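PDB 5A4A: maternal effect protein oskar, which acts as a germline inducer in Drosophila and binds RNA, probably in part through a domain with an SGNH hydrolase-like fold. Local coordinates for residues Y7-S10 and L11-I14; M33-L36 and A37-L41; H101-R104 and L105-E109; L134-K137 and I138-F141. All coordinates share one frame; numbering follows the deposited sequence.

Contact 1 of 4, residues Y7-S10 and L11-I14. With SO4 (sulfate ion), chain E.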
# COMPACT_ATOMS: atom_id res chain seq x y z
N TYR A 7 -22.13 -0.15 -7.73
CA TYR A 7 -21.23 -0.02 -6.60
C TYR A 7 -21.63 1.26 -5.90
O TYR A 7 -22.43 2.03 -6.42
CB TYR A 7 -19.77 0.04 -7.07
CG TYR A 7 -19.54 1.04 -8.19
CD1 TYR A 7 -19.23 2.36 -7.91
CD2 TYR A 7 -19.64 0.65 -9.52
CE1 TYR A 7 -19.02 3.27 -8.93
CE2 TYR A 7 -19.43 1.55 -10.55
CZ TYR A 7 -19.13 2.86 -10.25
OH TYR A 7 -18.92 3.77 -11.26
N ASN A 8 -21.09 1.48 -4.71
CA ASN A 8 -21.36 2.71 -3.97
C ASN A 8 -20.76 3.92 -4.71
O ASN A 8 -19.57 4.03 -4.84
CB ASN A 8 -20.78 2.56 -2.56
CG ASN A 8 -21.06 3.76 -1.69
OD1 ASN A 8 -21.78 4.67 -2.07
ND2 ASN A 8 -20.47 3.77 -0.50
N ASP A 9 -21.62 4.83 -5.17
CA ASP A 9 -21.15 6.03 -5.89
C ASP A 9 -20.16 6.87 -5.07
O ASP A 9 -19.28 7.55 -5.62
CB ASP A 9 -22.35 6.90 -6.30
CG ASP A 9 -21.94 8.13 -7.10
OD1 ASP A 9 -21.55 7.96 -8.26
OD2 ASP A 9 -22.03 9.25 -6.56
N SER A 10 -20.29 6.80 -3.75
CA SER A 10 -19.41 7.55 -2.86
C SER A 10 -17.94 7.14 -3.00
O SER A 10 -17.05 7.89 -2.62
CB SER A 10 -19.84 7.37 -1.40
OG SER A 10 -21.14 7.88 -1.21
N LEU A 11 -17.70 5.95 -3.54
CA LEU A 11 -16.33 5.47 -3.71
C LEU A 11 -15.59 6.24 -4.81
O LEU A 11 -14.36 6.24 -4.86
CB LEU A 11 -16.32 3.97 -4.02
CG LEU A 11 -16.75 3.03 -2.89
CD1 LEU A 11 -16.90 1.60 -3.40
CD2 LEU A 11 -15.77 3.07 -1.72
N LEU A 12 -16.33 6.92 -5.67
CA LEU A 12 -15.73 7.61 -6.81
C LEU A 12 -15.01 8.89 -6.40
O LEU A 12 -14.17 9.40 -7.13
CB LEU A 12 -16.81 7.94 -7.86
CG LEU A 12 -17.32 6.76 -8.69
CD1 LEU A 12 -18.64 7.12 -9.33
CD2 LEU A 12 -16.32 6.39 -9.77
N THR A 13 -15.36 9.40 -5.22
CA THR A 13 -14.83 10.67 -4.78
C THR A 13 -14.05 10.51 -3.49
O THR A 13 -14.54 9.91 -2.54
CB THR A 13 -15.96 11.68 -4.54
OG1 THR A 13 -16.66 11.90 -5.78
CG2 THR A 13 -15.40 13.01 -4.04
N ILE A 14 -12.83 11.03 -3.47
CA ILE A 14 -12.10 11.05 -2.22
C ILE A 14 -11.86 12.49 -1.81
O ILE A 14 -11.91 13.41 -2.64
CB ILE A 14 -10.80 10.23 -2.30
CG1 ILE A 14 -9.86 10.79 -3.37
CG2 ILE A 14 -11.13 8.77 -2.60
CD1 ILE A 14 -8.53 10.04 -3.41
S SO4 E . -19.07 5.75 2.13
O1 SO4 E . -19.05 4.91 3.33
O2 SO4 E . -20.41 5.75 1.55
O3 SO4 E . -18.67 7.11 2.48
O4 SO4 E . -18.15 5.22 1.14
O HOH W 1 -19.00 10.18 -6.03

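Contact 2 of 4, residues M33-L36 and A37-L41. With SO4 (sulfate ion), chain F.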
# COMPACT_ATOMS: atom_id res chain seq x y z
N MET A 33 -0.70 0.89 5.17
CA MET A 33 -0.86 2.33 5.00
C MET A 33 -2.17 2.84 5.60
O MET A 33 -2.21 3.95 6.11
CB MET A 33 -0.71 2.73 3.53
CG MET A 33 0.73 2.65 3.02
SD MET A 33 1.80 3.75 3.95
CE MET A 33 0.86 5.25 3.78
N LEU A 34 -3.22 2.02 5.57
CA LEU A 34 -4.48 2.39 6.24
C LEU A 34 -4.22 2.68 7.72
O LEU A 34 -4.66 3.71 8.24
CB LEU A 34 -5.52 1.28 6.09
CG LEU A 34 -6.91 1.54 6.69
CD1 LEU A 34 -7.48 2.84 6.15
CD2 LEU A 34 -7.86 0.40 6.40
N TYR A 35 -3.48 1.80 8.38
CA TYR A 35 -3.20 1.98 9.80
C TYR A 35 -2.27 3.16 10.06
O TYR A 35 -2.48 3.92 11.01
CB TYR A 35 -2.60 0.70 10.39
CG TYR A 35 -2.41 0.72 11.89
CD1 TYR A 35 -3.48 0.95 12.76
CD2 TYR A 35 -1.16 0.47 12.44
CE1 TYR A 35 -3.29 0.95 14.13
CE2 TYR A 35 -0.96 0.47 13.80
CZ TYR A 35 -2.03 0.70 14.64
OH TYR A 35 -1.81 0.69 16.00
N LEU A 36 -1.24 3.30 9.23
CA LEU A 36 -0.38 4.48 9.29
C LEU A 36 -1.21 5.75 9.24
O LEU A 36 -1.03 6.65 10.05
CB LEU A 36 0.64 4.48 8.15
CG LEU A 36 1.58 5.68 8.18
CD1 LEU A 36 2.36 5.64 9.47
CD2 LEU A 36 2.53 5.67 7.00
N ALA A 37 -2.14 5.80 8.30
CA ALA A 37 -2.98 6.99 8.14
C ALA A 37 -3.93 7.21 9.31
O ALA A 37 -4.20 8.35 9.70
CB ALA A 37 -3.74 6.94 6.82
N ARG A 38 -4.44 6.11 9.87
CA ARG A 38 -5.37 6.21 10.99
C ARG A 38 -4.66 6.77 12.21
O ARG A 38 -5.17 7.62 12.92
CB ARG A 38 -5.95 4.83 11.31
CG ARG A 38 -6.88 4.80 12.51
CD ARG A 38 -8.10 5.66 12.28
NE ARG A 38 -9.16 5.30 13.23
CZ ARG A 38 -10.40 5.77 13.17
NH1 ARG A 38 -10.74 6.62 12.21
NH2 ARG A 38 -11.32 5.37 14.06
N MET A 39 -3.44 6.30 12.42
CA MET A 39 -2.70 6.68 13.62
C MET A 39 -1.95 8.00 13.52
O MET A 39 -1.78 8.69 14.53
CB MET A 39 -1.73 5.56 14.01
CG MET A 39 -2.41 4.23 14.30
SD MET A 39 -3.66 4.30 15.59
CE MET A 39 -2.63 4.61 17.00
N GLU A 40 -1.49 8.35 12.31
CA GLU A 40 -0.59 9.48 12.15
C GLU A 40 -1.18 10.60 11.31
O GLU A 40 -0.73 11.74 11.40
CB GLU A 40 0.73 9.01 11.52
CG GLU A 40 1.38 7.84 12.22
CD GLU A 40 1.73 8.14 13.66
OE1 GLU A 40 2.04 9.31 13.97
OE2 GLU A 40 1.67 7.20 14.49
N LEU A 41 -2.20 10.29 10.51
CA LEU A 41 -2.70 11.26 9.52
C LEU A 41 -4.19 11.61 9.65
O LEU A 41 -4.77 12.17 8.72
CB LEU A 41 -2.37 10.78 8.09
CG LEU A 41 -0.88 10.55 7.81
CD1 LEU A 41 -0.70 9.78 6.50
CD2 LEU A 41 -0.13 11.87 7.74
S SO4 F . -14.44 6.38 12.20
O1 SO4 F . -13.94 6.26 13.56
O2 SO4 F . -14.80 5.07 11.68
O3 SO4 F . -15.61 7.25 12.20
O4 SO4 F . -13.41 6.97 11.34

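Contact 3 of 4, residues H101-R104 and L105-E109. With SO4 (sulfate ion), chain G.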
# COMPACT_ATOMS: atom_id res chain seq x y z
N HIS A 101 3.54 -9.08 -13.25
CA HIS A 101 2.63 -8.83 -14.37
C HIS A 101 1.52 -7.83 -14.00
O HIS A 101 1.25 -6.88 -14.74
CB HIS A 101 2.01 -10.15 -14.84
CG HIS A 101 0.91 -9.99 -15.83
ND1 HIS A 101 1.14 -9.70 -17.16
CD2 HIS A 101 -0.44 -10.07 -15.69
CE1 HIS A 101 -0.01 -9.62 -17.80
NE2 HIS A 101 -0.99 -9.84 -16.93
N ASP A 102 0.88 -8.05 -12.86
CA ASP A 102 -0.19 -7.17 -12.39
C ASP A 102 0.32 -5.76 -12.10
O ASP A 102 -0.32 -4.77 -12.45
CB ASP A 102 -0.85 -7.74 -11.13
CG ASP A 102 -1.61 -9.03 -11.39
OD1 ASP A 102 -1.82 -9.38 -12.58
OD2 ASP A 102 -2.01 -9.70 -10.41
N PHE A 103 1.49 -5.68 -11.47
CA PHE A 103 2.07 -4.39 -11.14
C PHE A 103 2.41 -3.59 -12.41
O PHE A 103 2.17 -2.39 -12.48
CB PHE A 103 3.30 -4.56 -10.24
CG PHE A 103 3.83 -3.26 -9.70
CD1 PHE A 103 3.25 -2.67 -8.59
CD2 PHE A 103 4.90 -2.62 -10.31
CE1 PHE A 103 3.71 -1.48 -8.09
CE2 PHE A 103 5.38 -1.42 -9.82
CZ PHE A 103 4.79 -0.84 -8.71
N ARG A 104 2.95 -4.27 -13.42
CA ARG A 104 3.26 -3.60 -14.68
C ARG A 104 1.98 -3.03 -15.30
O ARG A 104 1.98 -1.91 -15.81
CB ARG A 104 3.96 -4.59 -15.63
CG ARG A 104 4.19 -4.09 -17.03
CD ARG A 104 4.89 -5.16 -17.86
NE ARG A 104 6.33 -5.22 -17.60
CZ ARG A 104 6.94 -6.15 -16.87
NH1 ARG A 104 6.25 -7.13 -16.31
NH2 ARG A 104 8.26 -6.10 -16.71
N LEU A 105 0.89 -3.77 -15.20
CA LEU A 105 -0.40 -3.30 -15.70
C LEU A 105 -1.00 -2.16 -14.86
O LEU A 105 -1.68 -1.29 -15.41
CB LEU A 105 -1.39 -4.45 -15.83
CG LEU A 105 -1.04 -5.47 -16.92
CD1 LEU A 105 -2.03 -6.62 -16.90
CD2 LEU A 105 -0.97 -4.82 -18.29
N LEU A 106 -0.77 -2.17 -13.54
CA LEU A 106 -1.20 -1.06 -12.69
C LEU A 106 -0.50 0.24 -13.12
O LEU A 106 -1.13 1.29 -13.28
CB LEU A 106 -0.92 -1.35 -11.20
CG LEU A 106 -1.17 -0.19 -10.22
CD1 LEU A 106 -2.64 0.27 -10.22
CD2 LEU A 106 -0.73 -0.54 -8.79
N ILE A 107 0.81 0.16 -13.29
CA ILE A 107 1.58 1.31 -13.75
C ILE A 107 1.09 1.84 -15.10
O ILE A 107 0.94 3.05 -15.29
CB ILE A 107 3.09 0.98 -13.82
CG1 ILE A 107 3.64 0.64 -12.43
CG2 ILE A 107 3.86 2.16 -14.40
CD1 ILE A 107 3.52 1.76 -11.39
N LYS A 108 0.82 0.93 -16.03
CA LYS A 108 0.32 1.31 -17.35
C LYS A 108 -1.07 1.92 -17.27
O LYS A 108 -1.36 2.89 -17.96
CB LYS A 108 0.34 0.08 -18.27
CG LYS A 108 -0.37 0.24 -19.60
CD LYS A 108 -0.35 -1.11 -20.33
CE LYS A 108 -1.48 -1.26 -21.33
NZ LYS A 108 -1.27 -0.39 -22.51
N GLU A 109 -1.93 1.35 -16.43
CA GLU A 109 -3.28 1.88 -16.26
C GLU A 109 -3.27 3.29 -15.66
O GLU A 109 -4.01 4.16 -16.10
CB GLU A 109 -4.11 0.94 -15.38
CG GLU A 109 -5.40 1.54 -14.91
CD GLU A 109 -6.18 0.60 -14.01
OE1 GLU A 109 -5.92 -0.61 -14.02
OE2 GLU A 109 -7.05 1.06 -13.26
S SO4 G . -5.19 -9.02 -16.71
O1 SO4 G . -6.48 -9.69 -16.53
O2 SO4 G . -5.43 -7.68 -17.25
O3 SO4 G . -4.51 -8.94 -15.42
O4 SO4 G . -4.35 -9.77 -17.64

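Contact 4 of 4, residues L134-K137 and I138-F141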
# COMPACT_ATOMS: atom_id res chain seq x y z
N LEU A 134 8.70 -16.35 1.43
CA LEU A 134 8.00 -15.08 1.44
C LEU A 134 8.98 -13.90 1.48
O LEU A 134 8.79 -12.91 0.77
CB LEU A 134 7.01 -15.00 2.62
CG LEU A 134 6.22 -13.70 2.79
CD1 LEU A 134 4.84 -13.97 3.42
CD2 LEU A 134 6.99 -12.72 3.66
N CYS A 135 10.02 -14.00 2.30
CA CYS A 135 11.01 -12.93 2.37
C CYS A 135 11.76 -12.76 1.06
O CYS A 135 12.12 -11.65 0.70
CB CYS A 135 11.99 -13.16 3.52
SG CYS A 135 11.22 -13.00 5.15
N ASP A 136 11.99 -13.86 0.33
CA ASP A 136 12.63 -13.77 -0.98
C ASP A 136 11.72 -13.08 -1.99
O ASP A 136 12.18 -12.36 -2.88
CB ASP A 136 13.03 -15.15 -1.52
CG ASP A 136 14.00 -15.05 -2.68
OD1 ASP A 136 15.07 -14.43 -2.49
OD2 ASP A 136 13.70 -15.56 -3.77
N LYS A 137 10.41 -13.30 -1.83
CA LYS A 137 9.43 -12.68 -2.72
C LYS A 137 9.42 -11.18 -2.51
O LYS A 137 9.33 -10.42 -3.48
CB LYS A 137 8.03 -13.23 -2.47
CG LYS A 137 7.56 -14.15 -3.54
CD LYS A 137 6.10 -14.51 -3.34
CE LYS A 137 5.76 -15.78 -4.07
NZ LYS A 137 4.41 -16.28 -3.73
N ILE A 138 9.53 -10.76 -1.25
CA ILE A 138 9.56 -9.34 -0.92
C ILE A 138 10.82 -8.72 -1.51
O ILE A 138 10.78 -7.65 -2.11
CB ILE A 138 9.55 -9.13 0.60
CG1 ILE A 138 8.16 -9.47 1.17
CG2 ILE A 138 9.92 -7.69 0.96
CD1 ILE A 138 8.07 -9.24 2.65
N TYR A 139 11.95 -9.41 -1.35
CA TYR A 139 13.22 -8.97 -1.92
C TYR A 139 13.14 -8.78 -3.43
O TYR A 139 13.56 -7.75 -3.95
CB TYR A 139 14.32 -9.96 -1.53
CG TYR A 139 15.56 -9.91 -2.39
CD1 TYR A 139 16.43 -8.83 -2.33
CD2 TYR A 139 15.87 -10.95 -3.25
CE1 TYR A 139 17.56 -8.78 -3.12
CE2 TYR A 139 17.00 -10.92 -4.04
CZ TYR A 139 17.84 -9.83 -3.97
OH TYR A 139 18.96 -9.79 -4.75
N ARG A 140 12.60 -9.77 -4.14
CA ARG A 140 12.53 -9.70 -5.60
C ARG A 140 11.50 -8.69 -6.10
O ARG A 140 11.74 -7.98 -7.06
CB ARG A 140 12.28 -11.08 -6.21
CG ARG A 140 13.43 -12.02 -5.95
CD ARG A 140 13.22 -13.40 -6.55
NE ARG A 140 14.38 -14.21 -6.21
CZ ARG A 140 15.50 -14.28 -6.93
NH1 ARG A 140 15.62 -13.66 -8.10
NH2 ARG A 140 16.50 -15.04 -6.49
N PHE A 141 10.35 -8.64 -5.44
CA PHE A 141 9.33 -7.69 -5.87
C PHE A 141 9.81 -6.25 -5.68
O PHE A 141 9.56 -5.38 -6.53
CB PHE A 141 8.01 -7.92 -5.14
CG PHE A 141 6.91 -6.98 -5.56
CD1 PHE A 141 6.51 -6.91 -6.89
CD2 PHE A 141 6.31 -6.14 -4.63
CE1 PHE A 141 5.51 -6.03 -7.28
CE2 PHE A 141 5.30 -5.26 -5.02
CZ PHE A 141 4.90 -5.21 -6.34
O HOH W 2 17.23 -15.57 -3.77

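Contact 1 of 4, residues Y7-S10 and L11-I14
Leu11 N donates to Asn8 O over 3.0 Å, and Leu12 N donates to Asp9 O at the same length. Both bonds span three residues, the pattern of a short 3-10 turn. A third bond of this kind, Thr13 N to Ser10 O, is weak at 3.4 Å.

The side chain of Asn8 opens the turn. Its CG lies opposite the backbone N (chi1 -177°), which brings OD1 to the amide of Ser10. Ser10 N donates to Asn8 OD1 over 3.1 Å, forming an Asx turn. The side-chain nitrogen of Asn8 is used as well. Asn8 ND2 donates to O2 of a sulfate ion at 2.9 Å and is also bonded to Glu49. The sulfate, probably from the crystallisation liquor, is held by His48 and Arg46 too.

Asp9 O accepts a second hydrogen bond, from a water at 2.7 Å, and that water also bonds Thr13 OG1. Arg46 bonds both Ser10 O and Thr13 O, while Arg69 bonds Leu11 O.

Apolar contact is slight. Leu12 CD1 sits at the edge of the Tyr7 ring, 3.9 Å from Tyr7 CE1, and the two side chains cross at about a right angle. The chemistry implies a surface turn fixed by its own backbone bonds and by arginines on its carbonyls, with little hydrophobic packing inside it.

Contact 2 of 4, residues M33-L36 and A37-L41
Helix 31-40 of the OSK domain carries a Met-aromatic contact in its last turns, between Tyr35 and Met39. The domain has the alpha/beta fold of the SGNH hydrolase clan, and this helix follows strand 25-29. Its buried side rests on that strand through Met33 and on strand 56-58 through Met33 and Leu34.

Four backbone bonds of the regular alpha-helical kind join the two halves. They run from the amides of Ala37, Arg38, Met39 and Glu40 to the carbonyls of Met33, Leu34, Tyr35 and Leu36, all near 2.9 Å.

The Tyr35 ring stands out from the helix and leans toward Met39, with CG opposite the backbone N (chi1 -173°). Met39 CG lies over one face of that ring, 3.7 Å from the ring centroid, in a CH-pi contact. A bend about the CB-CG bond of Met39 (chi2 -57°) keeps SD near the ring, 4.5 Å from the centroid and oblique to it.

Next to this pair, Leu36 CD1 touches Glu40 CG at 3.7 Å, and the side chains cross at about a right angle. The carboxylate of Glu40 goes on to a salt bridge with Arg195 of helix 192-204.

The guanidinium of Arg38 leaves the contact and binds a sulfate ion with two nitrogens. Arg44 and Phe45 hold the same ion. Arg38 NH2 reaches sulfate O1 at 2.8 Å in a nearly straight bond of 168°, with the oxygen at the guanidinium edge. Arg38 NH1 reaches sulfate O4, also at 2.8 Å.

Contact 3 of 4, residues H101-R104 and L105-E109
His101 and Leu105 meet one helical turn apart, as do Phe103 and Ile107, on helix 96-112. The first kind of interaction is backbone hydrogen bonding. The amides of Leu105, Leu106, Ile107 and Lys108 donate to the carbonyls four residues earlier. The Ile107 N to Phe103 O bond is 3.0 Å long and nearly straight, at 172°.

The second kind is side-chain packing. Leu105 lies over one face of the His101 ring, with its CG offset toward the rim. Leu105 CD1 comes within 3.4 Å of His101 NE2. Toward the interior, Ile107 CG1 approaches Phe103 CE2 to 3.8 Å, and Ile107 CD1 is 3.9 Å from Phe103 CZ. The Phe103 ring is carried toward Ile107 by a chi1 of -172°, which sets CG opposite the backbone N. It also packs on Leu119 of strand 116-120 and meets Phe141 of helix 132-148 edge-to-face. An alanine here would take the ring away and is likely to open a gap between Ile107, Leu119 and the neighbouring helix.

The third kind is polar and lies at the surface. His101 NE2 makes a weak but straight bond to a sulfate oxygen, O4, over 3.4 Å. This oxygen lies at the ring edge, and the ion is also bound by Arg67 of helix 63-71. Arg104 pairs with Glu148 at the end of helix 132-148.

The result is an amphipathic helix. Phe103 and Ile107 pack on strand 116-120 of the central sheet, while His101, Arg104 and Lys108 are exposed, as in the layered alpha/beta fold of the SGNH hydrolases.

Contact 4 of 4, residues L134-K137 and I138-F141
Phe141 N donates to Lys137 O over 2.8 Å, a regular bond of helix 132-148. Three more of this kind join Ile138, Tyr139 and Arg140 to the carbonyls of Leu134, Cys135 and Asp136.

On the outer side Asp136 and Arg140 form a salt bridge one turn apart. Arg140 NE donates to Asp136 OD2 at 2.9 Å, with an N-H...O angle of 162°. The oxygen lies in the guanidinium plane and is met on its syn side but 32° out of the carboxylate plane. The two flat groups are turned 68° against each other, consistent with a single direct bond. A water closes a second route, bonding Asp136 OD1 at 2.8 Å and Arg140 NH2 at 2.9 Å. Arg140 runs extended from CG to NE, which places NE beside the carboxylate. An alanine in place of Asp136 would probably leave the guanidinium without its charged mate and free to turn.

On the buried side Leu134 CD2 touches Ile138 CD1 at 3.8 Å, and both pack on Ile90 of helix 87-91. Lys137 NZ bonds the carbonyl of Lys94. The chemistry implies a helix with charge pairing on its outer face and aliphatic packing on its inner face.

All four contacts are local and lie in series along one OSK domain. Contact 1 is a surface turn in a loop, with no buried residue among those that touch. Contacts 2, 3 and 4 are partly buried and sit on three different helices. Contacts 3 and 4 alone touch, with Phe103 CD1 3.8 Å from Phe141 CZ where their helices pack together. Contact 2 lies across the chain's centre from both, with centres about 25 and 24 Å away. Contacts 1, 2 and 3 each bind a sulfate ion at their polar edge, whereas contact 4 carries an internal salt bridge. Contact 1 relies on 3-10 bonds, the others on regular helical ones.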